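Local coordinates for protein transcriptional regulator PA3341 (Pseudomonas aeruginosa, PDB 2FBH) that probably binds DNA as a dimeric transcription factor of the MarR family, and binds zinc ions, at residues A[25-30]-A[112-116]; A[37-43]-A[72-76]; A[79-85]-A[96-102]. Residues are numbered along the deposited sequence.

Contact 1 (A[25-30]-A[112-116])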
# COMPACT_ATOMS: atom_id res chain seq x y z
N GLU A 25 2.08 -9.94 5.78
CA GLU A 25 2.78 -11.20 6.08
C GLU A 25 4.25 -10.93 6.50
O GLU A 25 4.78 -11.51 7.44
CB GLU A 25 2.75 -12.16 4.86
CG GLU A 25 3.50 -13.49 5.15
CD GLU A 25 2.83 -14.37 6.29
OE1 GLU A 25 1.63 -14.18 6.64
OE2 GLU A 25 3.57 -15.26 6.82
N LEU A 26 4.90 -10.03 5.78
CA LEU A 26 6.28 -9.66 6.16
C LEU A 26 6.24 -9.01 7.56
O LEU A 26 7.12 -9.31 8.40
CB LEU A 26 6.83 -8.66 5.10
CG LEU A 26 8.32 -8.39 5.15
CD1 LEU A 26 9.28 -9.61 5.52
CD2 LEU A 26 8.57 -7.93 3.73
N ASP A 27 5.29 -8.11 7.81
CA ASP A 27 5.22 -7.46 9.14
C ASP A 27 5.01 -8.52 10.22
O ASP A 27 5.65 -8.44 11.25
CB ASP A 27 4.04 -6.46 9.19
CG ASP A 27 4.05 -5.61 10.48
OD1 ASP A 27 5.05 -4.91 10.73
OD2 ASP A 27 3.07 -5.72 11.20
N ARG A 28 4.17 -9.52 9.95
CA ARG A 28 4.02 -10.68 10.88
C ARG A 28 5.33 -11.44 11.12
O ARG A 28 5.71 -11.69 12.27
CB ARG A 28 2.99 -11.64 10.28
CG ARG A 28 2.99 -13.06 10.91
CD ARG A 28 1.92 -14.00 10.27
NE ARG A 28 2.01 -15.34 10.81
CZ ARG A 28 1.31 -15.74 11.90
NH1 ARG A 28 1.39 -16.98 12.38
NH2 ARG A 28 0.54 -14.91 12.51
N ARG A 29 6.06 -11.77 10.04
CA ARG A 29 7.31 -12.51 10.23
C ARG A 29 8.42 -11.72 10.86
O ARG A 29 9.32 -12.33 11.46
CB ARG A 29 7.75 -13.26 8.95
CG ARG A 29 6.59 -14.17 8.42
CD ARG A 29 7.24 -15.21 7.49
NE ARG A 29 6.18 -15.74 6.65
CZ ARG A 29 6.44 -16.59 5.68
NH1 ARG A 29 7.72 -16.91 5.48
NH2 ARG A 29 5.43 -17.04 4.91
N LEU A 30 8.31 -10.38 10.80
CA LEU A 30 9.29 -9.51 11.38
C LEU A 30 8.90 -9.00 12.83
O LEU A 30 9.70 -8.22 13.42
CB LEU A 30 9.55 -8.30 10.51
CG LEU A 30 10.20 -8.67 9.17
CD1 LEU A 30 10.30 -7.50 8.25
CD2 LEU A 30 11.66 -9.25 9.32
N ILE A 112 14.32 -13.12 6.20
CA ILE A 112 12.85 -13.31 6.40
C ILE A 112 12.07 -12.81 5.18
O ILE A 112 11.12 -13.47 4.74
CB ILE A 112 12.39 -12.60 7.73
CG1 ILE A 112 13.02 -13.34 8.92
CG2 ILE A 112 10.89 -12.54 7.83
CD1 ILE A 112 12.90 -12.55 10.30
N ALA A 113 12.50 -11.70 4.58
CA ALA A 113 11.86 -11.18 3.36
C ALA A 113 12.02 -12.21 2.18
O ALA A 113 11.04 -12.45 1.44
CB ALA A 113 12.44 -9.87 2.96
N ALA A 114 13.19 -12.86 2.07
CA ALA A 114 13.37 -13.95 1.11
C ALA A 114 12.42 -15.11 1.38
O ALA A 114 11.86 -15.67 0.42
CB ALA A 114 14.76 -14.38 1.10
N SER A 115 12.21 -15.45 2.64
CA SER A 115 11.27 -16.53 2.96
C SER A 115 9.83 -16.18 2.49
O SER A 115 9.12 -17.00 1.90
CB SER A 115 11.29 -16.80 4.47
OG SER A 115 10.64 -18.01 4.66
N VAL A 116 9.39 -14.97 2.78
CA VAL A 116 8.02 -14.57 2.38
C VAL A 116 7.94 -14.64 0.84
O VAL A 116 6.96 -15.12 0.29
CB VAL A 116 7.68 -13.17 2.90
CG1 VAL A 116 6.32 -12.73 2.36
CG2 VAL A 116 7.64 -13.21 4.51
O HOH W 1 10.06 -17.41 7.42
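The last turn of helix 11-29 crosses helix 102-120 at a steep antiparallel slant: the axes of 25-29 and 112-116 pass 9.8 Å apart, with 137° between their N-to-C directions. The backbones come nearest at L26 and A113, whose CA atoms are 6.4 Å apart, and at R29 and I112, 6.8 Å. The small A113 lets L26 lie close to the opposing helix, its CD1 3.7 Å from A113 CA and 4.1 Å from both I112 CG2 and V116 CG2. Beside it L30 CD2 meets I112 CD1 at 3.7 Å, and the aliphatic part of E25 adds CG to V116 CG1 at 4.0 Å. R29 roofs this apolar seam. Its CB sits 3.4 Å from I112 CG2 and its CD 3.6 Å from V116 CG2, a methyl that also lies over one face of the guanidinium. The polar end is held one helical turn back, where R29 NE donates to E25 OE2 at 2.7 Å in a salt bridge; R29 also pairs with D119 further along the second helix. At the guanidinium edge S115 OG is 3.2 Å from R29 NH1, and a water bonded to S115 OG at 2.9 Å makes a weak bond to the same NH1 at 3.1 Å. W40 of helix 39-48 packs on L26 and L30, and L143 of the second subunit packs on E25. Such packing of the N-terminal helix on the long helix that follows the wing, next to the partner chain, is characteristic of the helical dimerization region of MarR-type regulators.

Contact 2 (A[37-43]-A[72-76])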
# COMPACT_ATOMS: atom_id res chain seq x y z
N GLN A 37 5.67 0.49 13.26
CA GLN A 37 5.34 1.32 12.10
C GLN A 37 6.21 0.84 10.93
O GLN A 37 6.62 -0.37 10.88
CB GLN A 37 5.41 2.84 12.37
CG GLN A 37 6.24 3.32 13.58
CD GLN A 37 5.74 2.82 14.94
OE1 GLN A 37 4.55 2.62 15.15
NE2 GLN A 37 6.66 2.58 15.84
N ALA A 38 6.49 1.72 9.99
CA ALA A 38 7.14 1.19 8.80
C ALA A 38 8.62 0.77 9.04
O ALA A 38 9.28 0.36 8.12
CB ALA A 38 6.99 2.19 7.63
N ARG A 39 9.12 0.80 10.27
CA ARG A 39 10.56 1.01 10.48
C ARG A 39 11.43 -0.03 9.82
O ARG A 39 12.49 0.29 9.28
CB ARG A 39 10.88 1.16 11.95
CG ARG A 39 10.08 2.30 12.44
CD ARG A 39 10.68 2.99 13.55
NE ARG A 39 10.76 2.19 14.74
CZ ARG A 39 10.73 2.74 15.95
NH1 ARG A 39 10.54 4.07 16.05
NH2 ARG A 39 10.87 2.01 17.04
N TRP A 40 10.97 -1.27 9.81
CA TRP A 40 11.75 -2.34 9.20
C TRP A 40 11.89 -2.15 7.66
O TRP A 40 12.88 -2.63 7.06
CB TRP A 40 11.17 -3.71 9.50
CG TRP A 40 9.70 -3.96 9.09
CD1 TRP A 40 8.60 -3.98 9.93
CD2 TRP A 40 9.19 -4.29 7.78
NE1 TRP A 40 7.46 -4.26 9.21
CE2 TRP A 40 7.79 -4.45 7.89
CE3 TRP A 40 9.79 -4.47 6.53
CZ2 TRP A 40 6.97 -4.80 6.79
CZ3 TRP A 40 8.96 -4.80 5.42
CH2 TRP A 40 7.60 -4.97 5.56
N LEU A 41 10.92 -1.46 7.08
CA LEU A 41 10.85 -1.20 5.62
C LEU A 41 11.82 -0.08 5.17
O LEU A 41 12.32 -0.10 4.07
CB LEU A 41 9.41 -0.87 5.26
CG LEU A 41 8.84 -1.14 3.86
CD1 LEU A 41 8.90 0.12 3.04
CD2 LEU A 41 9.56 -2.29 3.14
N VAL A 42 12.08 0.87 6.06
CA VAL A 42 13.18 1.80 5.92
C VAL A 42 14.53 1.07 5.94
O VAL A 42 15.31 1.27 5.03
CB VAL A 42 13.07 2.94 7.01
CG1 VAL A 42 14.31 3.83 6.98
CG2 VAL A 42 11.77 3.80 6.77
N LEU A 43 14.79 0.20 6.95
CA LEU A 43 15.98 -0.64 7.05
C LEU A 43 16.14 -1.48 5.81
O LEU A 43 17.22 -1.57 5.23
CB LEU A 43 15.85 -1.58 8.23
CG LEU A 43 16.04 -0.89 9.58
CD1 LEU A 43 16.08 -1.97 10.67
CD2 LEU A 43 17.42 -0.03 9.65
N LEU A 72 10.07 7.96 11.92
CA LEU A 72 10.61 6.63 11.73
C LEU A 72 12.10 6.63 11.92
O LEU A 72 12.61 5.79 12.64
CB LEU A 72 10.28 6.09 10.30
CG LEU A 72 8.78 5.98 10.08
CD1 LEU A 72 8.56 5.49 8.64
CD2 LEU A 72 8.11 5.03 11.14
N LEU A 73 12.77 7.63 11.32
CA LEU A 73 14.23 7.69 11.41
C LEU A 73 14.65 7.96 12.88
O LEU A 73 15.65 7.40 13.30
CB LEU A 73 14.80 8.76 10.47
CG LEU A 73 14.77 8.38 8.98
CD1 LEU A 73 15.11 9.58 8.17
CD2 LEU A 73 15.75 7.21 8.66
N ASP A 74 13.93 8.83 13.61
CA ASP A 74 14.28 9.10 15.04
C ASP A 74 14.29 7.78 15.82
O ASP A 74 15.18 7.48 16.61
CB ASP A 74 13.24 9.98 15.75
CG ASP A 74 13.29 11.47 15.33
OD1 ASP A 74 14.30 11.91 14.76
OD2 ASP A 74 12.24 12.15 15.55
N GLY A 75 13.27 6.96 15.57
CA GLY A 75 13.20 5.64 16.14
C GLY A 75 14.40 4.78 15.84
O GLY A 75 15.00 4.23 16.74
N LEU A 76 14.79 4.68 14.57
CA LEU A 76 15.85 3.81 14.21
C LEU A 76 17.21 4.38 14.76
O LEU A 76 18.06 3.65 15.14
CB LEU A 76 15.94 3.82 12.67
CG LEU A 76 14.79 2.99 12.03
CD1 LEU A 76 15.00 3.03 10.50
CD2 LEU A 76 14.85 1.56 12.53
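Within the winged helix-turn-helix domain, helix 39-48 meets helix 66-78, which by its place in the MarR fold is the probable DNA-recognition helix. The short axes of 39-43 and 72-76 cross almost at right angles, at 79°, and lie 9.9 Å apart. L72 is the residue most buried here: its CD1 reaches A38 CB at 3.8 Å and V42 CG2 at 4.1 Å, while its CD2 touches Q37 CG at 3.5 Å. One turn on, L76 sets CD1 against V42 CG1 at 3.7 Å and L43 CD2 at 4.0 Å, so V42 is gripped by both leucines; L58 and V62 of helix 55-62 also pack on V42. R39 closes the outer side of the seam, laying its CG 3.6 Å from L72 CD2 and running on past the backbone. G75 permits this passage, since a CB there would clash with the guanidinium: R39 NH1 lies only 3.1 Å from G75 CA.

Contact 3 (A[79-85]-A[96-102]); sequences QGLVRRL and IVLTPKA
The apolar centre is a row of side chains on one face of a two-stranded antiparallel sheet. V82 (chi1 m) puts CB 4.0 Å from I96 CG2 and CG1 4.5 Å from L98 CD2, and R84 points to this same face. Beside the row, L81 (chi1 m, chi2 t) brings CD2 to 4.0 Å from A102 CB. The axes of 82-85 and 96-98 approach to 4.6 Å, with 141° between their N-to-C directions; V82 has phi/psi -131/159° and V97 -125/142°. V82 with L98 (CA-CA 4.5 Å) and R84 with I96 (CA-CA 4.7 Å) are non-hydrogen-bonded pairs. R83 and V97, CA-CA 5.3 Å, form a hydrogen-bonded pair. Its two bonds, R83 N to V97 O and V97 N to R83 O, are both 2.8 Å. Side chains of R83 and V97 take the other face, where R83 CG meets T99 CG2 at 3.9 Å. Past the strands, T99 N donates to L81 O at 3.1 Å. G80, with phi 70° and psi 24°, ends the preceding helix in a Schellman motif, and its O accepts from T99 OG1 at 2.7 Å. T99 (chi1 p) also caps the next helix through a weak bond from A102 N to its OG1 at 3.2 Å. At the outer edge K101, fully extended (all chi t), spans to Q79 O, with NZ 2.7 Å away. This hairpin is the wing of the MarR winged helix. Its V82 face rests on L76 of helix 66-78 and L46 of helix 39-48, R84 forms salt bridges to E77 and D74, and I96 packs against L58 of helix 55-62.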
# COMPACT_ATOMS: atom_id res chain seq x y z
N GLN A 79 17.87 3.69 18.32
CA GLN A 79 18.28 2.30 18.50
C GLN A 79 19.70 2.05 17.92
O GLN A 79 20.23 0.91 17.93
CB GLN A 79 17.21 1.33 17.89
CG GLN A 79 15.69 1.46 18.36
CD GLN A 79 14.60 0.73 17.43
OE1 GLN A 79 14.33 1.12 16.26
NE2 GLN A 79 13.94 -0.28 17.99
N GLY A 80 20.37 3.12 17.46
CA GLY A 80 21.73 2.99 16.95
C GLY A 80 21.82 2.23 15.61
O GLY A 80 22.86 1.65 15.30
N LEU A 81 20.73 2.23 14.86
CA LEU A 81 20.65 1.47 13.58
C LEU A 81 21.00 2.34 12.36
O LEU A 81 21.46 1.83 11.29
CB LEU A 81 19.28 0.81 13.42
CG LEU A 81 18.95 -0.20 14.53
CD1 LEU A 81 17.45 -0.67 14.42
CD2 LEU A 81 19.92 -1.40 14.58
N VAL A 82 20.72 3.64 12.48
CA VAL A 82 21.08 4.56 11.41
C VAL A 82 21.81 5.79 11.94
O VAL A 82 21.69 6.10 13.12
CB VAL A 82 19.86 5.08 10.61
CG1 VAL A 82 19.01 3.86 9.94
CG2 VAL A 82 18.93 5.90 11.42
N ARG A 83 22.55 6.46 11.05
CA ARG A 83 23.11 7.81 11.29
C ARG A 83 22.74 8.70 10.13
O ARG A 83 22.47 8.20 9.00
CB ARG A 83 24.62 7.75 11.47
CG ARG A 83 25.01 6.94 12.69
CD ARG A 83 26.47 6.97 12.89
NE ARG A 83 26.94 8.30 13.35
CZ ARG A 83 28.21 8.66 13.27
NH1 ARG A 83 28.63 9.86 13.67
NH2 ARG A 83 29.06 7.80 12.74
N ARG A 84 22.64 10.00 10.42
CA ARG A 84 22.48 10.99 9.35
C ARG A 84 23.78 11.77 9.21
O ARG A 84 24.17 12.47 10.15
CB ARG A 84 21.32 11.90 9.69
CG ARG A 84 20.07 11.10 9.96
CD ARG A 84 19.11 12.06 10.53
NE ARG A 84 18.39 11.47 11.63
CZ ARG A 84 17.08 11.51 11.75
NH1 ARG A 84 16.38 12.14 10.82
NH2 ARG A 84 16.48 10.97 12.80
N LEU A 85 24.43 11.63 8.05
CA LEU A 85 25.84 11.98 7.84
C LEU A 85 26.04 12.67 6.49
O LEU A 85 25.22 12.52 5.60
CB LEU A 85 26.75 10.74 7.87
CG LEU A 85 27.12 10.14 9.24
CD1 LEU A 85 27.88 8.81 9.09
CD2 LEU A 85 27.97 11.12 10.03
N ILE A 96 21.38 9.10 4.86
CA ILE A 96 21.03 8.15 5.91
C ILE A 96 21.89 6.95 5.68
O ILE A 96 21.93 6.40 4.61
CB ILE A 96 19.53 7.86 5.94
CG1 ILE A 96 18.79 9.18 6.19
CG2 ILE A 96 19.25 6.89 7.09
CD1 ILE A 96 17.89 9.52 5.16
N VAL A 97 22.64 6.55 6.69
CA VAL A 97 23.57 5.47 6.55
C VAL A 97 23.25 4.43 7.64
O VAL A 97 22.97 4.79 8.80
CB VAL A 97 25.04 5.98 6.73
CG1 VAL A 97 26.02 4.84 6.55
CG2 VAL A 97 25.33 7.13 5.74
N LEU A 98 23.37 3.15 7.31
CA LEU A 98 23.31 2.11 8.33
C LEU A 98 24.58 2.06 9.15
O LEU A 98 25.68 2.33 8.64
CB LEU A 98 23.16 0.73 7.67
CG LEU A 98 21.88 0.55 6.85
CD1 LEU A 98 21.99 -0.70 5.92
CD2 LEU A 98 20.76 0.32 7.85
N THR A 99 24.42 1.58 10.37
CA THR A 99 25.56 1.30 11.24
C THR A 99 25.94 -0.18 11.21
O THR A 99 25.11 -1.05 10.90
CB THR A 99 25.21 1.63 12.71
OG1 THR A 99 24.13 0.78 13.13
CG2 THR A 99 24.78 3.10 12.92
N PRO A 100 27.19 -0.49 11.58
CA PRO A 100 27.65 -1.86 11.82
C PRO A 100 26.70 -2.63 12.76
O PRO A 100 26.39 -3.78 12.49
CB PRO A 100 29.02 -1.64 12.44
CG PRO A 100 29.53 -0.52 11.64
CD PRO A 100 28.32 0.46 11.71
N LYS A 101 26.18 -1.96 13.80
CA LYS A 101 25.19 -2.56 14.68
C LYS A 101 24.03 -3.11 13.90
O LYS A 101 23.45 -4.11 14.31
CB LYS A 101 24.60 -1.58 15.70
CG LYS A 101 23.61 -2.29 16.66
CD LYS A 101 23.05 -1.39 17.79
CE LYS A 101 21.81 -2.09 18.42
NZ LYS A 101 20.95 -1.28 19.36
N ALA A 102 23.65 -2.42 12.83
CA ALA A 102 22.45 -2.79 12.12
C ALA A 102 22.65 -4.08 11.33
O ALA A 102 21.66 -4.66 10.87
CB ALA A 102 22.03 -1.70 11.17

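How the contacts relate
Contact 1 is buried in the dimerization region, whereas contacts 2 and 3 are partly buried and build the winged helix-turn-helix. Contacts 1 and 2 join two helices each through aliphatic side chains (leucine, valine and alanine in both, with isoleucine in contact 1), flanked by an arginine; contact 3 adds backbone and side-chain hydrogen bonds to an apolar face. W40, on the side of 37-43 turned away from 72-76, ties that segment to contact 1, its NE1 2.9 Å from D27 OD1 in a probable hydrogen bond. Contacts 2 and 3 adjoin where helix 66-78 runs into strand 82-85, with D74 OD1 and R84 NH2 salt-bridged at 3.1 Å. Contacts 1 and 3 do not touch, although helix 102-120 follows the wing directly.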